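Local coordinates for peroxidase (Cellulomonas bogoriensis 69B4 = DSM 16987, PDB 6QZO), which probably acts as a DyP-type peroxidase, using heme b to reduce hydrogen peroxide while oxidising dyes and other substrates, at residues Glu252-Arg257 with Asp350-Trp355; Ser59-Val64 with Thr111-Arg116; Asp211-Trp216 with Thr299-Thr304. All blocks are in the same frame, centred on the assembly; numbering follows the deposited sequence.

Contact 1: Glu252-Arg257 with Asp350-Trp355; sequences EATIGR and DLLNEW. With HEM (protoporphyrin IX containing Fe), chain I.
The indole of Trp355 has Glu354 CB on one face, 3.6 Å above the plane and over its centre, while Thr254 OG1 approaches the ring obliquely, 3.5 Å from CZ3. Leu352, with CG anti to its backbone N (chi1 -175°), lays CD2 over pyrrole B of the porphyrin, 3.6 Å from HEM C2B. On the same face, out at the rim, Ile255 CG2 packs 3.9 Å from the methyl HEM CMA; Arg257 CD sits beside the rim, 3.8 Å from HEM CAA, the first carbon of a propionate.

Between the segments this is largely a van der Waals contact, with no hydrogen bond across it. Thr254 is its pivot: CG2, anti to the backbone N, reaches within 3.6 Å of Leu352 N, and OG1 is satisfied by Ala250 O. An alanine in place of Thr254 would remove CG2, OG1 and the bond to Ala250 O, and would probably loosen the packing on Leu351, Leu352 and the indole. Beside Thr254, Ile255 CD1 meets Leu352 CD1 at 4.0 Å.

Asp350 OD1 accepts from Leu352 N (3.1 Å), an Asx turn that opens the 3-10 segment 351-354. OD2 takes the hydrogen bond from ND1 of His292, the axial iron ligand, and would probably make that imidazole a stronger donor to the metal. An axial histidine bonded through ND1 to a carboxylate, with Ile255 and Leu352 packed against it, is the proximal side of a DyP-type peroxidase heme pocket.

Contact 2: Ser59-Val64 with Thr111-Arg116; sequences SDRASV and TAAGLR
Asp60, the N-cap of helix 61-78, takes two hydrogen bonds on OD1: Ser63 N comes nearly along its C-O axis at 3.0 Å and 169°, and Ser63 OG from above the carboxylate plane at 3.2 Å. Across the contact the polar grip belongs to Arg61, whose chain, CG anti to the backbone N, bends at chi3 (-93°), curling the guanidinium round the end of helix 107-113. NE gives a short but poorly aligned, weak bond to Ala113 O (2.8 Å, 124°), and NH2 a similarly weak one to Gly114 O (2.8 Å), which lies at the guanidinium edge, near its plane. The helix closes there in a Schellman motif with Gly114 at positive phi, where the cation would probably offset the partial negative charge of the helix end.

Both helices belong to the ferredoxin-like N-terminal half, and Val64 and Ala112 each rest on Leu55 of strand 47-55. With only methyl groups at Ala112 and Ala113, the backbones come close: the CA atoms of Arg61 and Ala113 are 3.8 Å apart, and Asp60 CA makes a CA-H...O contact with Ala112 O. Leu115 CD2 comes within 3.3 Å of Arg61 NH2, crossing the arginine at about a right angle.

Contact 3: Asp211-Trp216 with Thr299-Thr304; sequences DPDLLW and TQREET
The salt bridges all converge on Arg301, which is extended from CG to NE and has CG anti to the backbone N. Asp213 meets it tip to tip in an end-on, two-nitrogen grip: NH2 bonds OD1 (2.9 Å, 175°) and NH1 bonds OD2 (2.9 Å, 171°), each oxygen using its syn lone pair and the two planes nearly coplanar. Asp213 CG takes the crowded place between backbone N and carbonyl carbon to do so. Asp211, its carboxylate turned 66° from the guanidinium, takes a further bond on OD1 from NH2 at 2.8 Å. Held through NH1 and NH2 by Asp213 and again through NH2 by Asp211, the guanidinium is probably well fixed in rotation.

The network spans two loops of the C-terminal DyP half, a short 3-10 turn at 212-214 and a type I beta turn from Gln300 to Glu303.

Van der Waals packing falls to Leu214. Its CD1 lies 3.8 Å above the guanidinium plane of Arg301, over the centre, and makes an apolar contact with Thr304 CG2 at 3.6 Å.

Backbone polar groups are joined from outside: Gln338 NE2 donates to Leu214 O and Glu302 O, one from each segment.

Overall arrangement
Contact 2 belongs to the N-terminal half, contacts 1 and 3 to the heme-binding C-terminal half, where their segments alternate along the chain. Centres of contacts 1 and 2 are 44 Å apart, on opposite sides of the chain's centre; those of 1 and 3 are 24 Å apart. Contacts 1 and 3 are tied through two helices: Ile255 and Leu352 pack on helix 292-296, from which the chain continues into 299-304, and Glu303 packs on helix 340-348, just ahead of 350-355. Contacts 1 and 2 are partly buried, contact 3 lies at the surface, and chemistry follows: van der Waals packing beside the cofactor, helix-end capping with weak arginine-carbonyl bonds, and a charged network, respectively.

Contact 1: Glu252-Arg257 with Asp350-Trp355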
loop_
_atom_site.group_PDB
_atom_site.type_symbol
_atom_site.label_atom_id
_atom_site.label_comp_id
_atom_site.label_asym_id
_atom_site.label_seq_id
_atom_site.Cartn_x
_atom_site.Cartn_y
_atom_site.Cartn_z
ATOM N N GLU A 252 -21.068 1.116 -18.698
ATOM C CA GLU A 252 -21.921 -0.055 -18.388
ATOM C C GLU A 252 -22.016 -0.938 -19.637
ATOM O O GLU A 252 -21.892 -2.170 -19.499
ATOM C CB GLU A 252 -23.270 0.421 -17.857
ATOM C CG GLU A 252 -23.144 1.046 -16.479
ATOM C CD GLU A 252 -24.433 1.542 -15.853
ATOM O OE1 GLU A 252 -25.369 1.838 -16.618
ATOM O OE2 GLU A 252 -24.500 1.614 -14.607
ATOM N N ALA A 253 -22.171 -0.333 -20.811
ATOM C CA ALA A 253 -22.243 -1.064 -22.096
ATOM C C ALA A 253 -20.930 -1.835 -22.316
ATOM O O ALA A 253 -21.001 -2.965 -22.839
ATOM C CB ALA A 253 -22.548 -0.127 -23.233
ATOM N N THR A 254 -19.794 -1.241 -21.913
ATOM C CA THR A 254 -18.420 -1.776 -22.105
ATOM C C THR A 254 -18.300 -3.142 -21.415
ATOM O O THR A 254 -17.717 -4.055 -22.006
ATOM C CB THR A 254 -17.354 -0.793 -21.605
ATOM O OG1 THR A 254 -17.321 0.342 -22.467
ATOM C CG2 THR A 254 -15.956 -1.385 -21.592
ATOM N N ILE A 255 -18.868 -3.264 -20.217
ATOM C CA ILE A 255 -18.794 -4.479 -19.358
ATOM C C ILE A 255 -19.994 -5.390 -19.624
ATOM O O ILE A 255 -19.787 -6.610 -19.665
ATOM C CB ILE A 255 -18.705 -4.072 -17.876
ATOM C CG1 ILE A 255 -17.419 -3.291 -17.592
ATOM C CG2 ILE A 255 -18.853 -5.286 -16.956
ATOM C CD1 ILE A 255 -16.146 -4.044 -17.875
ATOM N N GLY A 256 -21.189 -4.807 -19.750
ATOM C CA GLY A 256 -22.485 -5.505 -19.827
ATOM C C GLY A 256 -23.185 -5.570 -18.476
ATOM O O GLY A 256 -24.176 -6.305 -18.381
ATOM N N ARG A 257 -22.699 -4.828 -17.467
ATOM C CA ARG A 257 -23.309 -4.757 -16.110
ATOM C C ARG A 257 -23.304 -3.308 -15.592
ATOM O O ARG A 257 -22.430 -2.519 -16.011
ATOM C CB ARG A 257 -22.568 -5.677 -15.129
ATOM C CG ARG A 257 -22.402 -7.107 -15.621
ATOM C CD ARG A 257 -21.665 -7.994 -14.641
ATOM N NE ARG A 257 -22.684 -8.531 -13.765
ATOM C CZ ARG A 257 -23.035 -9.801 -13.630
ATOM N NH1 ARG A 257 -22.406 -10.770 -14.271
ATOM N NH2 ARG A 257 -24.030 -10.082 -12.804
ATOM N N ASP A 350 -13.054 -7.121 -27.542
ATOM C CA ASP A 350 -13.565 -6.727 -26.204
ATOM C C ASP A 350 -13.544 -5.195 -26.129
ATOM O O ASP A 350 -12.466 -4.623 -26.318
ATOM C CB ASP A 350 -12.742 -7.374 -25.082
ATOM C CG ASP A 350 -13.282 -7.094 -23.693
ATOM O OD1 ASP A 350 -14.300 -6.383 -23.583
ATOM O OD2 ASP A 350 -12.668 -7.569 -22.720
ATOM N N LEU A 351 -14.690 -4.558 -25.871
ATOM C CA LEU A 351 -14.792 -3.071 -25.780
ATOM C C LEU A 351 -13.816 -2.548 -24.712
ATOM O O LEU A 351 -13.221 -1.478 -24.913
ATOM C CB LEU A 351 -16.235 -2.693 -25.445
ATOM C CG LEU A 351 -17.247 -2.846 -26.581
ATOM C CD1 LEU A 351 -18.636 -2.482 -26.073
ATOM C CD2 LEU A 351 -16.867 -1.994 -27.795
ATOM N N LEU A 352 -13.637 -3.305 -23.630
ATOM C CA LEU A 352 -12.786 -2.970 -22.459
ATOM C C LEU A 352 -11.317 -2.777 -22.876
ATOM O O LEU A 352 -10.610 -2.012 -22.189
ATOM C CB LEU A 352 -12.915 -4.099 -21.433
ATOM C CG LEU A 352 -12.196 -3.875 -20.104
ATOM C CD1 LEU A 352 -12.736 -2.647 -19.395
ATOM C CD2 LEU A 352 -12.322 -5.076 -19.200
ATOM N N ASN A 353 -10.872 -3.442 -23.947
ATOM C CA ASN A 353 -9.472 -3.342 -24.451
ATOM C C ASN A 353 -9.114 -1.898 -24.798
ATOM O O ASN A 353 -7.908 -1.636 -24.917
ATOM C CB ASN A 353 -9.234 -4.203 -25.700
ATOM C CG ASN A 353 -9.144 -5.674 -25.382
ATOM O OD1 ASN A 353 -8.828 -6.060 -24.255
ATOM N ND2 ASN A 353 -9.433 -6.504 -26.366
ATOM N N GLU A 354 -10.105 -1.012 -25.003
ATOM C CA GLU A 354 -9.841 0.400 -25.389
ATOM C C GLU A 354 -9.339 1.204 -24.175
ATOM O O GLU A 354 -8.747 2.267 -24.400
ATOM C CB GLU A 354 -11.086 1.019 -26.027
ATOM C CG GLU A 354 -10.867 2.433 -26.585
ATOM C CD GLU A 354 -11.980 2.926 -27.509
ATOM O OE1 GLU A 354 -12.784 2.062 -27.997
ATOM O OE2 GLU A 354 -12.056 4.164 -27.767
ATOM N N TRP A 355 -9.559 0.719 -22.948
ATOM C CA TRP A 355 -9.267 1.464 -21.685
ATOM C C TRP A 355 -8.421 0.634 -20.709
ATOM O O TRP A 355 -8.174 1.112 -19.602
ATOM C CB TRP A 355 -10.577 1.943 -21.051
ATOM C CG TRP A 355 -11.324 2.819 -22.008
ATOM C CD1 TRP A 355 -10.991 4.088 -22.382
ATOM C CD2 TRP A 355 -12.440 2.440 -22.829
ATOM N NE1 TRP A 355 -11.841 4.537 -23.353
ATOM C CE2 TRP A 355 -12.749 3.550 -23.641
ATOM C CE3 TRP A 355 -13.211 1.280 -22.943
ATOM C CZ2 TRP A 355 -13.791 3.532 -24.565
ATOM C CZ3 TRP A 355 -14.257 1.269 -23.840
ATOM C CH2 TRP A 355 -14.540 2.375 -24.636
HETATM C CHA HEM I . -15.909 -10.387 -15.527
HETATM C CHB HEM I . -13.443 -6.279 -15.073
HETATM C CHC HEM I . -9.686 -8.299 -17.342
HETATM C CHD HEM I . -11.998 -12.528 -17.427
HETATM C C1A HEM I . -15.563 -9.095 -15.242
HETATM C C2A HEM I . -16.459 -8.119 -14.714
HETATM C C3A HEM I . -15.761 -6.960 -14.603
HETATM C C4A HEM I . -14.440 -7.225 -15.026
HETATM C CMA HEM I . -16.271 -5.622 -14.104
HETATM C CAA HEM I . -17.932 -8.306 -14.396
HETATM C CBA HEM I . -18.198 -8.781 -12.968
HETATM C CGA HEM I . -17.784 -10.211 -12.835
HETATM O O1A HEM I . -16.610 -10.435 -12.429
HETATM O O2A HEM I . -18.592 -11.133 -13.140
HETATM C C1B HEM I . -12.207 -6.501 -15.669
HETATM C C2B HEM I . -11.224 -5.479 -15.755
HETATM C C3B HEM I . -10.148 -6.035 -16.404
HETATM C C4B HEM I . -10.543 -7.419 -16.700
HETATM C CMB HEM I . -11.351 -4.059 -15.210
HETATM C CAB HEM I . -8.814 -5.484 -16.710
HETATM C CBB HEM I . -8.339 -4.356 -16.181
HETATM C C1C HEM I . -9.967 -9.628 -17.559
HETATM C C2C HEM I . -9.093 -10.516 -18.183
HETATM C C3C HEM I . -9.716 -11.742 -18.234
HETATM C C4C HEM I . -11.015 -11.580 -17.609
HETATM C CMC HEM I . -7.718 -10.257 -18.734
HETATM C CAC HEM I . -8.941 -12.845 -18.861
HETATM C CBC HEM I . -9.339 -14.080 -19.000
HETATM C C1D HEM I . -13.278 -12.257 -16.903
HETATM C C2D HEM I . -14.308 -13.302 -16.762
HETATM C C3D HEM I . -15.402 -12.706 -16.254
HETATM C C4D HEM I . -15.018 -11.296 -16.076
HETATM C CMD HEM I . -14.248 -14.774 -17.134
HETATM C CAD HEM I . -16.743 -13.377 -15.933
HETATM C CBD HEM I . -17.682 -13.333 -17.156
HETATM C CGD HEM I . -19.032 -14.019 -16.977
HETATM O O1D HEM I . -19.132 -15.261 -17.071
HETATM O O2D HEM I . -20.085 -13.354 -16.768
HETATM N NA HEM I . -14.334 -8.532 -15.425
HETATM N NB HEM I . -11.769 -7.622 -16.242
HETATM N NC HEM I . -11.125 -10.263 -17.221
HETATM N ND HEM I . -13.760 -11.081 -16.476
HETATM FE FE HEM I . -12.857 -9.421 -16.404
#

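Contact 2: Ser59-Val64 with Thr111-Arg116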
loop_
_atom_site.group_PDB
_atom_site.type_symbol
_atom_site.label_atom_id
_atom_site.label_comp_id
_atom_site.label_asym_id
_atom_site.label_seq_id
_atom_site.Cartn_x
_atom_site.Cartn_y
_atom_site.Cartn_z
ATOM N N SER A 59 22.664 -22.143 -9.048
ATOM C CA SER A 59 21.607 -22.981 -8.410
ATOM C C SER A 59 21.577 -24.389 -9.024
ATOM O O SER A 59 21.852 -24.532 -10.235
ATOM C CB SER A 59 20.266 -22.316 -8.508
ATOM O OG SER A 59 20.111 -21.406 -7.429
ATOM N N ASP A 60 21.288 -25.398 -8.204
ATOM C CA ASP A 60 21.071 -26.814 -8.619
ATOM C C ASP A 60 19.901 -27.367 -7.805
ATOM O O ASP A 60 19.295 -26.589 -7.046
ATOM C CB ASP A 60 22.352 -27.643 -8.441
ATOM C CG ASP A 60 22.906 -27.612 -7.024
ATOM O OD1 ASP A 60 22.144 -27.219 -6.087
ATOM O OD2 ASP A 60 24.105 -27.927 -6.878
ATOM N N ARG A 61 19.595 -28.661 -7.952
ATOM C CA ARG A 61 18.478 -29.334 -7.241
ATOM C C ARG A 61 18.607 -29.067 -5.733
ATOM O O ARG A 61 17.574 -28.841 -5.079
ATOM C CB ARG A 61 18.506 -30.835 -7.537
ATOM C CG ARG A 61 17.178 -31.544 -7.354
ATOM C CD ARG A 61 17.284 -32.963 -7.813
ATOM N NE ARG A 61 16.881 -33.035 -9.210
ATOM C CZ ARG A 61 17.177 -34.019 -10.052
ATOM N NH1 ARG A 61 17.902 -35.060 -9.666
ATOM N NH2 ARG A 61 16.723 -33.969 -11.297
ATOM N N ALA A 62 19.826 -29.113 -5.191
ATOM C CA ALA A 62 20.067 -29.028 -3.732
ATOM C C ALA A 62 19.704 -27.625 -3.228
ATOM O O ALA A 62 19.041 -27.527 -2.158
ATOM C CB ALA A 62 21.493 -29.399 -3.405
ATOM N N SER A 63 20.114 -26.590 -3.973
ATOM C CA SER A 63 19.787 -25.159 -3.736
ATOM C C SER A 63 18.276 -24.991 -3.650
ATOM O O SER A 63 17.794 -24.405 -2.667
ATOM C CB SER A 63 20.323 -24.273 -4.830
ATOM O OG SER A 63 21.733 -24.307 -4.829
ATOM N N VAL A 64 17.571 -25.450 -4.679
ATOM C CA VAL A 64 16.098 -25.262 -4.797
ATOM C C VAL A 64 15.448 -25.953 -3.600
ATOM O O VAL A 64 14.574 -25.328 -2.948
ATOM C CB VAL A 64 15.571 -25.797 -6.139
ATOM C CG1 VAL A 64 14.054 -25.691 -6.254
ATOM C CG2 VAL A 64 16.255 -25.091 -7.302
ATOM N N THR A 111 14.018 -26.222 -14.644
ATOM C CA THR A 111 15.293 -26.227 -15.409
ATOM C C THR A 111 16.461 -26.294 -14.426
ATOM O O THR A 111 17.305 -27.201 -14.585
ATOM C CB THR A 111 15.399 -25.007 -16.327
ATOM O OG1 THR A 111 14.295 -25.091 -17.218
ATOM C CG2 THR A 111 16.685 -24.961 -17.120
ATOM N N ALA A 112 16.510 -25.380 -13.456
ATOM C CA ALA A 112 17.646 -25.233 -12.517
ATOM C C ALA A 112 17.793 -26.511 -11.683
ATOM O O ALA A 112 18.933 -26.903 -11.449
ATOM C CB ALA A 112 17.457 -24.006 -11.650
ATOM N N ALA A 113 16.679 -27.144 -11.295
ATOM C CA ALA A 113 16.660 -28.394 -10.493
ATOM C C ALA A 113 16.949 -29.630 -11.360
ATOM O O ALA A 113 17.108 -30.718 -10.755
ATOM C CB ALA A 113 15.324 -28.562 -9.797
ATOM N N GLY A 114 17.003 -29.499 -12.690
ATOM C CA GLY A 114 17.225 -30.641 -13.601
ATOM C C GLY A 114 15.974 -31.487 -13.729
ATOM O O GLY A 114 16.095 -32.721 -13.717
ATOM N N LEU A 115 14.809 -30.844 -13.866
ATOM C CA LEU A 115 13.478 -31.494 -13.810
ATOM C C LEU A 115 12.597 -30.997 -14.954
ATOM O O LEU A 115 11.348 -31.009 -14.774
ATOM C CB LEU A 115 12.842 -31.177 -12.451
ATOM C CG LEU A 115 13.544 -31.748 -11.219
ATOM C CD1 LEU A 115 12.901 -31.233 -9.945
ATOM C CD2 LEU A 115 13.520 -33.270 -11.248
ATOM N N ARG A 116 13.195 -30.589 -16.079
ATOM C CA ARG A 116 12.418 -30.087 -17.253
ATOM C C ARG A 116 11.382 -31.144 -17.662
ATOM O O ARG A 116 10.260 -30.784 -18.031
ATOM C CB ARG A 116 13.303 -29.811 -18.473
ATOM C CG ARG A 116 14.394 -28.774 -18.290
ATOM C CD ARG A 116 15.054 -28.390 -19.601
ATOM N NE ARG A 116 14.683 -27.010 -19.887
ATOM C CZ ARG A 116 13.729 -26.623 -20.742
ATOM N NH1 ARG A 116 13.099 -27.490 -21.522
ATOM N NH2 ARG A 116 13.454 -25.336 -20.861
#

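Contact 3: Asp211-Trp216 with Thr299-Thr304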
loop_
_atom_site.group_PDB
_atom_site.type_symbol
_atom_site.label_atom_id
_atom_site.label_comp_id
_atom_site.label_asym_id
_atom_site.label_seq_id
_atom_site.Cartn_x
_atom_site.Cartn_y
_atom_site.Cartn_z
ATOM N N ASP A 211 -17.163 -27.278 -8.852
ATOM C CA ASP A 211 -16.319 -27.603 -10.032
ATOM C C ASP A 211 -14.852 -27.718 -9.619
ATOM O O ASP A 211 -13.985 -27.088 -10.223
ATOM C CB ASP A 211 -16.567 -26.570 -11.134
ATOM C CG ASP A 211 -17.996 -26.594 -11.666
ATOM O OD1 ASP A 211 -18.431 -27.668 -12.140
ATOM O OD2 ASP A 211 -18.673 -25.556 -11.592
ATOM N N PRO A 212 -14.512 -28.559 -8.611
ATOM C CA PRO A 212 -13.130 -28.658 -8.131
ATOM C C PRO A 212 -12.147 -29.155 -9.206
ATOM O O PRO A 212 -10.989 -28.784 -9.143
ATOM C CB PRO A 212 -13.215 -29.662 -6.966
ATOM C CG PRO A 212 -14.488 -30.469 -7.245
ATOM C CD PRO A 212 -15.425 -29.477 -7.903
ATOM N N ASP A 213 -12.620 -29.941 -10.180
ATOM C CA ASP A 213 -11.770 -30.544 -11.244
ATOM C C ASP A 213 -11.266 -29.460 -12.211
ATOM O O ASP A 213 -10.318 -29.759 -12.974
ATOM C CB ASP A 213 -12.524 -31.647 -11.995
ATOM C CG ASP A 213 -13.731 -31.139 -12.764
ATOM O OD1 ASP A 213 -14.670 -30.609 -12.114
ATOM O OD2 ASP A 213 -13.716 -31.253 -14.009
ATOM N N LEU A 214 -11.874 -28.265 -12.206
ATOM C CA LEU A 214 -11.480 -27.141 -13.098
ATOM C C LEU A 214 -10.437 -26.242 -12.425
ATOM O O LEU A 214 -9.931 -25.336 -13.110
ATOM C CB LEU A 214 -12.728 -26.338 -13.480
ATOM C CG LEU A 214 -13.796 -27.107 -14.253
ATOM C CD1 LEU A 214 -14.945 -26.192 -14.669
ATOM C CD2 LEU A 214 -13.201 -27.790 -15.479
ATOM N N LEU A 215 -10.116 -26.487 -11.156
ATOM C CA LEU A 215 -9.114 -25.716 -10.380
ATOM C C LEU A 215 -7.920 -26.604 -10.030
ATOM O O LEU A 215 -6.760 -26.191 -10.264
ATOM C CB LEU A 215 -9.792 -25.200 -9.106
ATOM C CG LEU A 215 -8.876 -24.484 -8.115
ATOM C CD1 LEU A 215 -8.257 -23.273 -8.777
ATOM C CD2 LEU A 215 -9.633 -24.098 -6.856
ATOM N N TRP A 216 -8.209 -27.766 -9.450
ATOM C CA TRP A 216 -7.228 -28.662 -8.784
ATOM C C TRP A 216 -6.805 -29.782 -9.744
ATOM O O TRP A 216 -7.697 -30.414 -10.342
ATOM C CB TRP A 216 -7.847 -29.240 -7.513
ATOM C CG TRP A 216 -8.254 -28.244 -6.466
ATOM C CD1 TRP A 216 -9.470 -28.174 -5.850
ATOM C CD2 TRP A 216 -7.437 -27.225 -5.853
ATOM N NE1 TRP A 216 -9.468 -27.188 -4.903
ATOM C CE2 TRP A 216 -8.237 -26.591 -4.879
ATOM C CE3 TRP A 216 -6.117 -26.793 -6.017
ATOM C CZ2 TRP A 216 -7.761 -25.539 -4.090
ATOM C CZ3 TRP A 216 -5.640 -25.764 -5.232
ATOM C CH2 TRP A 216 -6.457 -25.137 -4.289
ATOM N N THR A 299 -17.214 -20.621 -23.191
ATOM C CA THR A 299 -17.735 -21.205 -24.461
ATOM C C THR A 299 -17.868 -22.724 -24.298
ATOM O O THR A 299 -18.741 -23.302 -24.934
ATOM C CB THR A 299 -16.845 -20.769 -25.632
ATOM O OG1 THR A 299 -17.581 -19.763 -26.331
ATOM C CG2 THR A 299 -16.438 -21.880 -26.566
ATOM N N GLN A 300 -17.002 -23.329 -23.480
ATOM C CA GLN A 300 -17.040 -24.756 -23.085
ATOM C C GLN A 300 -16.860 -24.820 -21.570
ATOM O O GLN A 300 -16.267 -23.890 -21.022
ATOM C CB GLN A 300 -15.913 -25.524 -23.777
ATOM C CG GLN A 300 -15.953 -25.434 -25.287
ATOM C CD GLN A 300 -17.034 -26.302 -25.885
ATOM O OE1 GLN A 300 -17.700 -27.097 -25.211
ATOM N NE2 GLN A 300 -17.191 -26.178 -27.190
ATOM N N ARG A 301 -17.336 -25.889 -20.935
ATOM C CA ARG A 301 -17.292 -26.042 -19.458
ATOM C C ARG A 301 -15.918 -25.599 -18.925
ATOM O O ARG A 301 -15.906 -24.875 -17.897
ATOM C CB ARG A 301 -17.569 -27.481 -19.039
ATOM C CG ARG A 301 -17.365 -27.717 -17.549
ATOM C CD ARG A 301 -18.084 -28.951 -17.044
ATOM N NE ARG A 301 -17.955 -28.993 -15.592
ATOM C CZ ARG A 301 -16.897 -29.466 -14.928
ATOM N NH1 ARG A 301 -15.856 -29.970 -15.577
ATOM N NH2 ARG A 301 -16.893 -29.454 -13.607
ATOM N N GLU A 302 -14.822 -25.980 -19.589
ATOM C CA GLU A 302 -13.450 -25.858 -19.024
ATOM C C GLU A 302 -12.902 -24.430 -19.187
ATOM O O GLU A 302 -11.897 -24.129 -18.519
ATOM C CB GLU A 302 -12.515 -26.930 -19.601
ATOM C CG GLU A 302 -12.225 -26.812 -21.085
ATOM C CD GLU A 302 -13.183 -27.458 -22.066
ATOM O OE1 GLU A 302 -14.106 -28.185 -21.595
ATOM O OE2 GLU A 302 -12.999 -27.216 -23.290
ATOM N N GLU A 303 -13.551 -23.573 -19.983
ATOM C CA GLU A 303 -13.088 -22.188 -20.276
ATOM C C GLU A 303 -13.509 -21.237 -19.135
ATOM O O GLU A 303 -14.174 -20.225 -19.402
ATOM C CB GLU A 303 -13.632 -21.722 -21.627
ATOM C CG GLU A 303 -13.032 -22.460 -22.798
ATOM C CD GLU A 303 -13.484 -21.920 -24.144
ATOM O OE1 GLU A 303 -14.441 -21.115 -24.150
ATOM O OE2 GLU A 303 -12.862 -22.267 -25.182
ATOM N N THR A 304 -13.075 -21.547 -17.916
ATOM C CA THR A 304 -13.361 -20.815 -16.660
ATOM C C THR A 304 -12.139 -20.958 -15.749
ATOM O O THR A 304 -11.288 -21.837 -16.023
ATOM C CB THR A 304 -14.670 -21.319 -16.045
ATOM O OG1 THR A 304 -15.055 -20.469 -14.960
ATOM C CG2 THR A 304 -14.568 -22.745 -15.560
#